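Putative TetR-family transcriptional regulator (PDB 2G3B) probably binds regulatory DNA through an N-terminal helix-turn-helix domain and acts as a transcriptional repressor of the TetR family. Local coordinates at residues A7-S12 against I48-A53; R19-L24 against N102-S107; N56-R61 against V95-A100; R63-E68 against Q89-V94. All blocks are in the same frame, centred on the assembly; numbering follows the deposited sequence.

Contact 1: residues A7-S12 against I48-A53; sequences AILKAS and IGLLEA
Helix 7-12, carrying Ile8, Leu9 and Ser12, crosses helix 48-53, carrying Leu50 and Ala53, at -85°, with the axes 10.2 Å apart at their closest. Side chains make the contact. Leu50 meets both Ile8 and Ser12: its CG stands anti to the backbone N (chi1 178°), and the methyl CD1 beyond it reaches the first helix between these two residues, one turn apart. There CD1 lies 3.7 Å from Ile8 CG2 and 3.5 Å from Ser12 OG. The hydroxyl beside this methyl is already engaged, because Ser12 OG donates to Ile8 O at 2.8 Å. That carbonyl also accepts the helical bond from Ser12 N, the two donors arriving from opposite faces of its plane, so a polar group is accommodated in a buried apolar setting. This is the core of the TetR-type DNA-binding domain, in which the first helix and the start of the helix leading into the regulatory domain pack around the predicted helix-turn-helix. Val29 touches Ile8 and Ser12 from helix 26-33, while Phe44 of helix 37-44 touches Ile8, Leu9 and Ala53. Along helix 48-53, Ala53 CB receives the Leu9 CD2 methyl at 3.9 Å.

Contact 2: residues R19-L24 against N102-S107; sequences RGIRGL and NELRAS
Ile21 and Leu104 lay their side chains across each other at about a right angle, methyl against methyl, with Ile21 CD1 3.5 Å from Leu104 CD2. The same leucine methyl also lies near Ile21 CG1, so one branch of Leu104 covers the outer half of the isoleucine. Ser107 approaches Ile21 nearer its base, Ser107 OG lying 4.0 Å from Ile21 CB. This hydroxyl is turned back to its own helix, with OG anti to the carbonyl carbon (chi1 -72°), and donates to Glu103 O at 3.1 Å from above the carbonyl plane. An alanine in place of Ser107 would probably leave Glu103 O with its helical bond from Ser107 N but without the hydroxyl donor, and would take the OG contact from Ile21 CB. Glu103, bent at chi2, brings OE1 to 3.5 Å from Gly20 CA, a close approach to a backbone without a side chain. Its other oxygen, OE2, forms a salt bridge with Arg22 of the second subunit, placing this contact beside the dimer interface. The contact joins the end of helix 2-23 in the DNA-binding domain to helix 92-110 in the regulatory domain, while helix 47-66 adds Leu51 against Ile21 and Leu55 against Leu104.

Contact 3: residues N56-R61 against V95-A100; sequences NYINDR and VENSLA
Arg61 reaches across from helix 56-61 to Asn97 and Glu96 on helix 95-100, and each part of its chain finds a partner. At its root CB lies 3.7 Å from Asn97 ND2, and CG and CD continue past the same amide. The bend at chi3 (62°) places NE for a side-on grip on Asn97. NE donates to Asn97 OD1 at 2.7 Å and NH2 to the same oxygen at 2.8 Å; both come from one face of the amide plane, while OD1 itself lies in the guanidinium plane. The two helices run roughly antiparallel, crossing at -142° as helix 47-66 packs on helix 92-110 in the all-helical TetR regulatory domain. Beyond Asn97, NH2 makes a second bond of 2.7 Å to Glu96 OE1, on the anti lone pair of that oxygen, and completes a salt bridge. Arg61 NH1 donates to a water whose oxygen is 2.9 Å from it. The same water donates to Glu96 OE1, so the carboxylate is tied to the guanidinium directly and through solvent. Glu96 OE2 is held by Thr14 of helix 2-23. Deeper in, Ile58 slides past Asn97 in the opposite direction and sets its CD1 methyl 3.7 Å from Ala100 CB.

Contact 4: residues R63-E68 against Q89-V94; sequences RAYRSE and QDRPEV
Gln89 OE1 is gripped by two nitrogens of Arg91, NE and NH2, each at 2.9 Å, and the arginine so held faces Tyr65 and Glu68. NH2 meets this oxygen in the carbonyl plane on a lone pair, whereas NE comes from above that plane. The guanidinium meets Glu68 tip to tip in a salt bridge; the 2.5 Å between Arg91 NH2 and Glu68 OE1 is shorter than expected and its exact length doubtful, and the bond from NH1 to OE2 is weak. Arg91 also offers a face to Tyr65, whose CE2 lies over the guanidinium rim; the two planes are 85° apart, so the ring stands on edge against it. Over one ring face, Val94 CG2 makes a CH-pi contact 3.5 Å from the centroid. At the far end Tyr65 OH donates to Glu93 OE2 at 2.7 Å and accepts from a water that also accepts from Glu93 N. A leucine in place of Tyr65 would probably leave Glu93 OE2 without this donor and Val94 without an aromatic face. At the surface, the contact joins the C-terminal end of helix 47-66 to the start of helix 92-110, and Gln89 NE2 reaches back to Gly86 O of helix 76-86.

Overall arrangement
Contacts 1, 2 and 3 are buried, whereas contact 4 lies at the surface. Contact 1 stays within the DNA-binding domain and contact 2 links that domain to the regulatory one; both rely largely on methyl packing, with serine hydroxyls turned back to their own helices, but contact 2 alone of the two borders the second subunit. Leu51 of contact 1 packs on Ile21 and Leu24 of contact 2. Contacts 3 and 4 join the same pair, helix 47-66 and helix 92-110, with centres about 9 Å apart. Both are strongly polar, with an arginine gripping one amide oxygen through two nitrogens: across the helices in contact 3, within its own segment in contact 4. Leu104 and Ile58 connect contacts 2 and 3.

Contact 1: residues A7-S12 against I48-A53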
loop_
_atom_site.group_PDB
_atom_site.type_symbol
_atom_site.label_atom_id
_atom_site.label_comp_id
_atom_site.label_asym_id
_atom_site.label_seq_id
_atom_site.Cartn_x
_atom_site.Cartn_y
_atom_site.Cartn_z
ATOM N N ALA A 7 19.929 17.082 -9.120
ATOM C CA ALA A 7 19.041 17.411 -10.245
ATOM C C ALA A 7 18.554 16.158 -10.945
ATOM O O ALA A 7 17.387 16.058 -11.320
ATOM C CB ALA A 7 19.751 18.364 -11.284
ATOM N N ILE A 8 19.443 15.183 -11.116
ATOM C CA ILE A 8 19.053 13.947 -11.772
ATOM C C ILE A 8 17.960 13.224 -10.939
ATOM O O ILE A 8 16.957 12.716 -11.488
ATOM C CB ILE A 8 20.261 12.981 -12.025
ATOM C CG1 ILE A 8 21.148 13.532 -13.167
ATOM C CG2 ILE A 8 19.748 11.602 -12.405
ATOM C CD1 ILE A 8 22.611 12.944 -13.190
ATOM N N LEU A 9 18.201 13.152 -9.638
ATOM C CA LEU A 9 17.339 12.369 -8.736
ATOM C C LEU A 9 15.982 13.085 -8.590
ATOM O O LEU A 9 14.912 12.471 -8.659
ATOM C CB LEU A 9 18.067 12.163 -7.384
ATOM C CG LEU A 9 19.304 11.258 -7.564
ATOM C CD1 LEU A 9 20.086 11.029 -6.306
ATOM C CD2 LEU A 9 18.882 9.942 -8.212
ATOM N N LYS A 10 16.021 14.402 -8.446
ATOM C CA LYS A 10 14.791 15.191 -8.396
ATOM C C LYS A 10 13.913 14.958 -9.663
ATOM O O LYS A 10 12.681 14.815 -9.577
ATOM C CB LYS A 10 15.196 16.646 -8.261
ATOM C CG LYS A 10 14.073 17.656 -8.285
ATOM C CD LYS A 10 14.698 19.024 -8.500
ATOM C CE LYS A 10 15.337 19.493 -7.198
ATOM N N ALA A 11 14.539 14.986 -10.839
ATOM C CA ALA A 11 13.834 14.717 -12.098
ATOM C C ALA A 11 13.358 13.268 -12.161
ATOM O O ALA A 11 12.314 12.963 -12.725
ATOM C CB ALA A 11 14.785 15.043 -13.325
ATOM N N SER A 12 14.128 12.359 -11.579
ATOM C CA SER A 12 13.748 10.955 -11.550
ATOM C C SER A 12 12.524 10.743 -10.674
ATOM O O SER A 12 11.605 10.045 -11.085
ATOM C CB SER A 12 14.936 10.091 -11.066
ATOM O OG SER A 12 15.995 10.187 -12.034
ATOM N N ILE A 48 18.898 0.337 -13.074
ATOM C CA ILE A 48 18.650 -0.107 -11.681
ATOM C C ILE A 48 19.433 0.746 -10.654
ATOM O O ILE A 48 18.909 1.061 -9.582
ATOM C CB ILE A 48 18.843 -1.669 -11.481
ATOM C CG1 ILE A 48 18.230 -2.155 -10.163
ATOM C CG2 ILE A 48 20.303 -2.143 -11.583
ATOM C CD1 ILE A 48 16.721 -1.861 -9.986
ATOM N N GLY A 49 20.674 1.106 -10.973
ATOM C CA GLY A 49 21.440 2.025 -10.067
ATOM C C GLY A 49 20.714 3.361 -9.893
ATOM O O GLY A 49 20.665 3.916 -8.790
ATOM N N LEU A 50 20.138 3.884 -10.987
ATOM C CA LEU A 50 19.333 5.124 -10.954
ATOM C C LEU A 50 18.150 4.974 -9.997
ATOM O O LEU A 50 17.898 5.839 -9.127
ATOM C CB LEU A 50 18.876 5.568 -12.406
ATOM C CG LEU A 50 17.970 6.844 -12.517
ATOM C CD1 LEU A 50 18.740 8.071 -12.016
ATOM C CD2 LEU A 50 17.396 7.135 -13.933
ATOM N N LEU A 51 17.439 3.855 -10.112
ATOM C CA LEU A 51 16.204 3.667 -9.330
ATOM C C LEU A 51 16.541 3.482 -7.849
ATOM O O LEU A 51 15.874 4.068 -6.959
ATOM C CB LEU A 51 15.411 2.460 -9.860
ATOM C CG LEU A 51 14.787 2.631 -11.259
ATOM C CD1 LEU A 51 14.244 1.331 -11.810
ATOM C CD2 LEU A 51 13.713 3.675 -11.264
ATOM N N GLU A 52 17.566 2.672 -7.588
ATOM C CA GLU A 52 18.083 2.525 -6.218
ATOM C C GLU A 52 18.387 3.888 -5.615
ATOM O O GLU A 52 17.934 4.210 -4.542
ATOM C CB GLU A 52 19.340 1.682 -6.184
ATOM C CG GLU A 52 19.931 1.640 -4.746
ATOM C CD GLU A 52 21.092 0.641 -4.574
ATOM O OE1 GLU A 52 20.948 -0.529 -4.989
ATOM O OE2 GLU A 52 22.144 1.021 -4.008
ATOM N N ALA A 53 19.141 4.721 -6.333
ATOM C CA ALA A 53 19.468 6.049 -5.823
ATOM C C ALA A 53 18.227 6.942 -5.683
ATOM O O ALA A 53 18.141 7.764 -4.736
ATOM C CB ALA A 53 20.571 6.712 -6.707
#

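Contact 2: residues R19-L24 against N102-S107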
loop_
_atom_site.group_PDB
_atom_site.type_symbol
_atom_site.label_atom_id
_atom_site.label_comp_id
_atom_site.label_asym_id
_atom_site.label_seq_id
_atom_site.Cartn_x
_atom_site.Cartn_y
_atom_site.Cartn_z
ATOM N N ARG A 19 4.658 9.131 -14.384
ATOM C CA ARG A 19 4.654 8.248 -15.565
ATOM C C ARG A 19 4.957 6.788 -15.173
ATOM O O ARG A 19 4.863 5.869 -15.986
ATOM C CB ARG A 19 5.694 8.752 -16.574
ATOM C CG ARG A 19 5.365 10.118 -17.271
ATOM C CD ARG A 19 6.446 10.480 -18.351
ATOM N NE ARG A 19 7.619 11.178 -17.783
ATOM C CZ ARG A 19 8.734 11.510 -18.453
ATOM N NH1 ARG A 19 8.882 11.224 -19.765
ATOM N NH2 ARG A 19 9.730 12.145 -17.813
ATOM N N GLY A 20 5.288 6.598 -13.904
ATOM C CA GLY A 20 5.658 5.315 -13.353
ATOM C C GLY A 20 7.046 4.890 -13.801
ATOM O O GLY A 20 7.696 5.558 -14.594
ATOM N N ILE A 21 7.474 3.734 -13.309
ATOM C CA ILE A 21 8.734 3.118 -13.730
ATOM C C ILE A 21 8.853 2.933 -15.271
ATOM O O ILE A 21 9.899 3.202 -15.831
ATOM C CB ILE A 21 8.969 1.843 -12.819
ATOM C CG1 ILE A 21 9.396 2.272 -11.411
ATOM C CG2 ILE A 21 9.818 0.745 -13.407
ATOM C CD1 ILE A 21 10.235 3.525 -11.364
ATOM N N ARG A 22 7.790 2.511 -15.958
ATOM C CA ARG A 22 7.845 2.385 -17.443
ATOM C C ARG A 22 7.933 3.727 -18.192
ATOM O O ARG A 22 8.346 3.785 -19.369
ATOM C CB ARG A 22 6.647 1.608 -17.970
ATOM C CG ARG A 22 5.304 2.174 -17.526
ATOM C CD ARG A 22 4.206 1.116 -17.583
ATOM N NE ARG A 22 4.303 0.296 -18.786
ATOM C CZ ARG A 22 4.176 0.772 -20.023
ATOM N NH1 ARG A 22 3.959 2.077 -20.203
ATOM N NH2 ARG A 22 4.274 -0.052 -21.070
ATOM N N GLY A 23 7.544 4.809 -17.518
ATOM C CA GLY A 23 7.531 6.117 -18.179
ATOM C C GLY A 23 8.793 6.907 -17.936
ATOM O O GLY A 23 8.970 7.999 -18.521
ATOM N N LEU A 24 9.649 6.355 -17.064
ATOM C CA LEU A 24 10.972 6.881 -16.757
ATOM C C LEU A 24 11.933 6.520 -17.886
ATOM O O LEU A 24 12.218 5.335 -18.127
ATOM C CB LEU A 24 11.505 6.275 -15.462
ATOM C CG LEU A 24 12.916 6.619 -14.974
ATOM C CD1 LEU A 24 12.953 7.941 -14.207
ATOM C CD2 LEU A 24 13.447 5.504 -14.040
ATOM N N ASN A 102 4.533 4.960 -3.967
ATOM C CA ASN A 102 3.399 4.143 -4.377
ATOM C C ASN A 102 3.674 3.353 -5.671
ATOM O O ASN A 102 3.418 2.140 -5.739
ATOM C CB ASN A 102 2.186 5.072 -4.585
ATOM C CG ASN A 102 0.861 4.343 -4.446
ATOM O OD1 ASN A 102 0.164 4.129 -5.425
ATOM N ND2 ASN A 102 0.518 3.960 -3.230
ATOM N N GLU A 103 4.237 4.045 -6.678
ATOM C CA GLU A 103 4.642 3.417 -7.957
ATOM C C GLU A 103 5.726 2.364 -7.786
ATOM O O GLU A 103 5.631 1.258 -8.306
ATOM C CB GLU A 103 5.140 4.474 -8.968
ATOM C CG GLU A 103 4.013 5.323 -9.562
ATOM C CD GLU A 103 3.172 4.548 -10.587
ATOM O OE1 GLU A 103 3.615 3.483 -11.107
ATOM O OE2 GLU A 103 2.063 5.047 -10.898
ATOM N N LEU A 104 6.770 2.718 -7.079
ATOM C CA LEU A 104 7.861 1.760 -6.826
ATOM C C LEU A 104 7.420 0.545 -6.048
ATOM O O LEU A 104 7.832 -0.612 -6.354
ATOM C CB LEU A 104 8.973 2.471 -6.068
ATOM C CG LEU A 104 9.684 3.523 -6.944
ATOM C CD1 LEU A 104 10.312 4.598 -6.058
ATOM C CD2 LEU A 104 10.732 2.915 -7.909
ATOM N N ARG A 105 6.620 0.786 -5.010
ATOM C CA ARG A 105 6.076 -0.367 -4.203
ATOM C C ARG A 105 5.225 -1.328 -5.082
ATOM O O ARG A 105 5.388 -2.561 -5.039
ATOM C CB ARG A 105 5.304 0.162 -2.980
ATOM C CG ARG A 105 4.448 -0.887 -2.302
ATOM C CD ARG A 105 5.282 -1.892 -1.506
ATOM N NE ARG A 105 6.062 -1.257 -0.443
ATOM C CZ ARG A 105 7.173 -1.762 0.080
ATOM N NH1 ARG A 105 7.660 -2.947 -0.323
ATOM N NH2 ARG A 105 7.801 -1.085 1.021
ATOM N N ALA A 106 4.341 -0.775 -5.914
ATOM C CA ALA A 106 3.506 -1.559 -6.822
ATOM C C ALA A 106 4.331 -2.273 -7.885
ATOM O O ALA A 106 4.067 -3.429 -8.224
ATOM C CB ALA A 106 2.404 -0.641 -7.516
ATOM N N SER A 107 5.360 -1.612 -8.395
ATOM C CA SER A 107 6.149 -2.191 -9.499
ATOM C C SER A 107 7.061 -3.308 -9.052
ATOM O O SER A 107 7.342 -4.211 -9.832
ATOM C CB SER A 107 6.984 -1.103 -10.192
ATOM O OG SER A 107 6.136 -0.250 -10.965
#

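Contact 3: residues N56-R61 against V95-A100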
loop_
_atom_site.group_PDB
_atom_site.type_symbol
_atom_site.label_atom_id
_atom_site.label_comp_id
_atom_site.label_asym_id
_atom_site.label_seq_id
_atom_site.Cartn_x
_atom_site.Cartn_y
_atom_site.Cartn_z
ATOM N N ASN A 56 16.414 6.079 -2.497
ATOM C CA ASN A 56 17.053 6.679 -1.323
ATOM C C ASN A 56 16.836 8.210 -1.238
ATOM O O ASN A 56 16.653 8.757 -0.139
ATOM C CB ASN A 56 18.539 6.343 -1.290
ATOM C CG ASN A 56 18.802 4.954 -0.753
ATOM O OD1 ASN A 56 18.057 4.436 0.137
ATOM N ND2 ASN A 56 19.817 4.316 -1.304
ATOM N N TYR A 57 16.890 8.879 -2.387
ATOM C CA TYR A 57 16.587 10.312 -2.498
ATOM C C TYR A 57 15.185 10.647 -1.909
ATOM O O TYR A 57 15.059 11.540 -1.080
ATOM C CB TYR A 57 16.673 10.709 -3.969
ATOM C CG TYR A 57 16.466 12.198 -4.203
ATOM C CD1 TYR A 57 17.491 13.091 -3.948
ATOM C CD2 TYR A 57 15.219 12.693 -4.603
ATOM C CE1 TYR A 57 17.310 14.461 -4.125
ATOM C CE2 TYR A 57 15.024 14.072 -4.786
ATOM C CZ TYR A 57 16.086 14.932 -4.555
ATOM O OH TYR A 57 15.949 16.301 -4.744
ATOM N N ILE A 58 14.168 9.906 -2.345
ATOM C CA ILE A 58 12.768 10.063 -1.902
ATOM C C ILE A 58 12.688 9.838 -0.374
ATOM O O ILE A 58 12.030 10.619 0.375
ATOM C CB ILE A 58 11.864 9.069 -2.692
ATOM C CG1 ILE A 58 11.799 9.510 -4.183
ATOM C CG2 ILE A 58 10.479 8.973 -2.113
ATOM C CD1 ILE A 58 11.384 8.366 -5.118
ATOM N N ASN A 59 13.391 8.803 0.077
ATOM C CA ASN A 59 13.431 8.514 1.546
ATOM C C ASN A 59 14.123 9.637 2.338
ATOM O O ASN A 59 13.626 10.047 3.392
ATOM C CB ASN A 59 14.110 7.185 1.850
ATOM C CG ASN A 59 13.971 6.765 3.344
ATOM O OD1 ASN A 59 12.882 6.808 3.896
ATOM N ND2 ASN A 59 15.075 6.463 3.980
ATOM N N ASP A 60 15.259 10.116 1.836
ATOM C CA ASP A 60 15.913 11.298 2.390
ATOM C C ASP A 60 15.022 12.526 2.412
ATOM O O ASP A 60 15.000 13.230 3.403
ATOM C CB ASP A 60 17.207 11.641 1.637
ATOM C CG ASP A 60 18.315 10.619 1.894
ATOM O OD1 ASP A 60 18.182 9.780 2.822
ATOM O OD2 ASP A 60 19.306 10.635 1.171
ATOM N N ARG A 61 14.299 12.774 1.325
ATOM C CA ARG A 61 13.329 13.866 1.281
ATOM C C ARG A 61 12.192 13.699 2.322
ATOM O O ARG A 61 11.809 14.685 3.000
ATOM C CB ARG A 61 12.746 13.985 -0.135
ATOM C CG ARG A 61 12.339 15.394 -0.523
ATOM C CD ARG A 61 12.342 15.614 -2.054
ATOM N NE ARG A 61 11.378 14.735 -2.724
ATOM C CZ ARG A 61 11.025 14.869 -3.987
ATOM N NH1 ARG A 61 11.596 15.850 -4.714
ATOM N NH2 ARG A 61 10.131 14.024 -4.515
ATOM N N VAL A 95 3.403 15.023 -1.656
ATOM C CA VAL A 95 2.484 14.299 -2.537
ATOM C C VAL A 95 3.326 13.555 -3.565
ATOM O O VAL A 95 3.098 12.368 -3.879
ATOM C CB VAL A 95 1.484 15.276 -3.252
ATOM C CG1 VAL A 95 0.781 14.611 -4.429
ATOM C CG2 VAL A 95 0.444 15.788 -2.247
ATOM N N GLU A 96 4.264 14.288 -4.161
ATOM C CA GLU A 96 5.130 13.653 -5.158
ATOM C C GLU A 96 5.909 12.479 -4.582
ATOM O O GLU A 96 5.990 11.431 -5.216
ATOM C CB GLU A 96 6.063 14.667 -5.779
ATOM C CG GLU A 96 6.799 14.032 -6.959
ATOM C CD GLU A 96 7.875 14.901 -7.458
ATOM O OE1 GLU A 96 8.924 14.962 -6.797
ATOM O OE2 GLU A 96 7.648 15.572 -8.479
ATOM N N ASN A 97 6.516 12.634 -3.413
ATOM C CA ASN A 97 7.276 11.528 -2.805
ATOM C C ASN A 97 6.376 10.314 -2.666
ATOM O O ASN A 97 6.777 9.192 -2.901
ATOM C CB ASN A 97 7.619 11.819 -1.312
ATOM C CG ASN A 97 8.914 12.559 -1.141
ATOM O OD1 ASN A 97 9.704 12.692 -2.105
ATOM N ND2 ASN A 97 9.169 13.059 0.113
ATOM N N SER A 98 5.149 10.594 -2.215
ATOM C CA SER A 98 4.152 9.567 -1.973
ATOM C C SER A 98 3.706 8.833 -3.248
ATOM O O SER A 98 3.654 7.587 -3.253
ATOM C CB SER A 98 3.000 10.201 -1.180
ATOM O OG SER A 98 2.098 9.195 -0.861
ATOM N N LEU A 99 3.434 9.585 -4.336
ATOM C CA LEU A 99 3.155 9.008 -5.624
ATOM C C LEU A 99 4.281 8.117 -6.126
ATOM O O LEU A 99 3.998 7.019 -6.621
ATOM C CB LEU A 99 2.856 10.078 -6.705
ATOM C CG LEU A 99 1.574 10.859 -6.524
ATOM C CD1 LEU A 99 1.679 12.210 -7.312
ATOM C CD2 LEU A 99 0.367 9.941 -7.000
ATOM N N ALA A 100 5.525 8.602 -6.050
ATOM C CA ALA A 100 6.711 7.863 -6.542
ATOM C C ALA A 100 6.902 6.592 -5.726
ATOM O O ALA A 100 7.079 5.530 -6.292
ATOM C CB ALA A 100 7.960 8.729 -6.475
HETATM O O HOH W 1 11.182 16.077 -7.591
#

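Contact 4: residues R63-E68 against Q89-V94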
loop_
_atom_site.group_PDB
_atom_site.type_symbol
_atom_site.label_atom_id
_atom_site.label_comp_id
_atom_site.label_asym_id
_atom_site.label_seq_id
_atom_site.Cartn_x
_atom_site.Cartn_y
_atom_site.Cartn_z
ATOM N N ARG A 63 12.255 11.818 5.068
ATOM C CA ARG A 63 12.906 12.032 6.368
ATOM C C ARG A 63 12.957 13.477 6.835
ATOM O O ARG A 63 12.687 13.733 8.008
ATOM C CB ARG A 63 14.287 11.404 6.424
ATOM C CG ARG A 63 14.739 11.155 7.872
ATOM C CD ARG A 63 15.956 10.276 7.970
ATOM N NE ARG A 63 17.030 10.734 7.100
ATOM C CZ ARG A 63 17.359 10.192 5.930
ATOM N NH1 ARG A 63 16.713 9.114 5.468
ATOM N NH2 ARG A 63 18.351 10.741 5.229
ATOM N N ALA A 64 13.298 14.413 5.945
ATOM C CA ALA A 64 13.213 15.845 6.264
ATOM C C ALA A 64 11.807 16.273 6.744
ATOM O O ALA A 64 11.692 17.108 7.651
ATOM C CB ALA A 64 13.633 16.687 5.063
ATOM N N TYR A 65 10.742 15.749 6.119
ATOM C CA TYR A 65 9.381 16.079 6.564
ATOM C C TYR A 65 9.036 15.298 7.848
ATOM O O TYR A 65 8.238 15.776 8.659
ATOM C CB TYR A 65 8.335 15.847 5.462
ATOM C CG TYR A 65 8.450 16.841 4.292
ATOM C CD1 TYR A 65 9.193 16.531 3.150
ATOM C CD2 TYR A 65 7.813 18.079 4.340
ATOM C CE1 TYR A 65 9.303 17.435 2.079
ATOM C CE2 TYR A 65 7.908 18.999 3.271
ATOM C CZ TYR A 65 8.667 18.669 2.148
ATOM O OH TYR A 65 8.777 19.590 1.103
ATOM N N ARG A 66 9.650 14.117 8.038
ATOM C CA ARG A 66 9.415 13.314 9.250
ATOM C C ARG A 66 9.981 13.949 10.530
ATOM O O ARG A 66 9.512 13.669 11.667
ATOM C CB ARG A 66 9.985 11.912 9.075
ATOM C CG ARG A 66 9.167 11.115 8.140
ATOM C CD ARG A 66 9.474 9.645 8.234
ATOM N NE ARG A 66 10.805 9.232 7.791
ATOM C CZ ARG A 66 11.072 8.697 6.594
ATOM N NH1 ARG A 66 10.110 8.530 5.697
ATOM N NH2 ARG A 66 12.297 8.304 6.304
ATOM N N SER A 67 11.011 14.770 10.360
ATOM C CA SER A 67 11.669 15.395 11.504
ATOM C C SER A 67 11.450 16.913 11.557
ATOM O O SER A 67 11.969 17.591 12.459
ATOM C CB SER A 67 13.169 15.038 11.521
ATOM O OG SER A 67 13.792 15.342 10.269
ATOM N N GLU A 68 10.657 17.455 10.627
ATOM C CA GLU A 68 10.403 18.905 10.591
ATOM C C GLU A 68 9.854 19.418 11.931
ATOM O O GLU A 68 8.807 18.949 12.400
ATOM C CB GLU A 68 9.463 19.279 9.440
ATOM C CG GLU A 68 9.396 20.800 9.167
ATOM C CD GLU A 68 8.454 21.160 8.006
ATOM O OE1 GLU A 68 7.659 20.289 7.595
ATOM O OE2 GLU A 68 8.510 22.311 7.499
ATOM N N GLN A 89 0.488 14.808 3.802
ATOM C CA GLN A 89 0.337 16.273 3.864
ATOM C C GLN A 89 0.048 16.764 2.481
ATOM O O GLN A 89 0.559 16.203 1.517
ATOM C CB GLN A 89 1.635 17.021 4.322
ATOM C CG GLN A 89 2.277 16.508 5.579
ATOM C CD GLN A 89 3.395 17.438 6.077
ATOM O OE1 GLN A 89 3.170 18.633 6.298
ATOM N NE2 GLN A 89 4.602 16.899 6.217
ATOM N N ASP A 90 -0.803 17.779 2.384
ATOM C CA ASP A 90 -1.123 18.446 1.117
ATOM C C ASP A 90 -0.032 19.479 0.819
ATOM O O ASP A 90 -0.284 20.707 0.892
ATOM C CB ASP A 90 -2.456 19.207 1.233
ATOM C CG ASP A 90 -3.654 18.292 1.400
ATOM O OD1 ASP A 90 -3.608 17.137 0.918
ATOM O OD2 ASP A 90 -4.661 18.723 2.050
ATOM N N ARG A 91 1.178 18.987 0.602
ATOM C CA ARG A 91 2.338 19.795 0.162
ATOM C C ARG A 91 2.924 19.111 -1.060
ATOM O O ARG A 91 2.986 17.904 -1.122
ATOM C CB ARG A 91 3.438 19.872 1.201
ATOM C CG ARG A 91 2.979 20.465 2.513
ATOM C CD ARG A 91 4.154 21.147 3.169
ATOM N NE ARG A 91 4.343 20.662 4.518
ATOM C CZ ARG A 91 5.401 20.943 5.265
ATOM N NH1 ARG A 91 6.385 21.717 4.794
ATOM N NH2 ARG A 91 5.462 20.449 6.496
ATOM N N PRO A 92 3.302 19.904 -2.089
ATOM C CA PRO A 92 3.653 19.311 -3.376
ATOM C C PRO A 92 4.726 18.242 -3.304
ATOM O O PRO A 92 4.547 17.185 -3.926
ATOM C CB PRO A 92 4.099 20.534 -4.253
ATOM C CG PRO A 92 3.519 21.733 -3.537
ATOM C CD PRO A 92 3.323 21.369 -2.080
ATOM N N GLU A 93 5.816 18.490 -2.561
ATOM C CA GLU A 93 6.880 17.509 -2.423
ATOM C C GLU A 93 6.449 16.224 -1.737
ATOM O O GLU A 93 6.893 15.144 -2.124
ATOM C CB GLU A 93 8.083 18.041 -1.669
ATOM C CG GLU A 93 8.988 18.989 -2.487
ATOM C CD GLU A 93 10.386 19.020 -1.907
ATOM O OE1 GLU A 93 11.294 19.405 -2.641
ATOM O OE2 GLU A 93 10.585 18.627 -0.712
ATOM N N VAL A 94 5.631 16.347 -0.690
ATOM C CA VAL A 94 5.144 15.180 0.037
ATOM C C VAL A 94 4.235 14.357 -0.840
ATOM O O VAL A 94 4.296 13.130 -0.801
ATOM C CB VAL A 94 4.465 15.591 1.402
ATOM C CG1 VAL A 94 3.844 14.399 2.126
ATOM C CG2 VAL A 94 5.516 16.260 2.336
HETATM O O HOH W 2 6.554 20.546 -0.488
#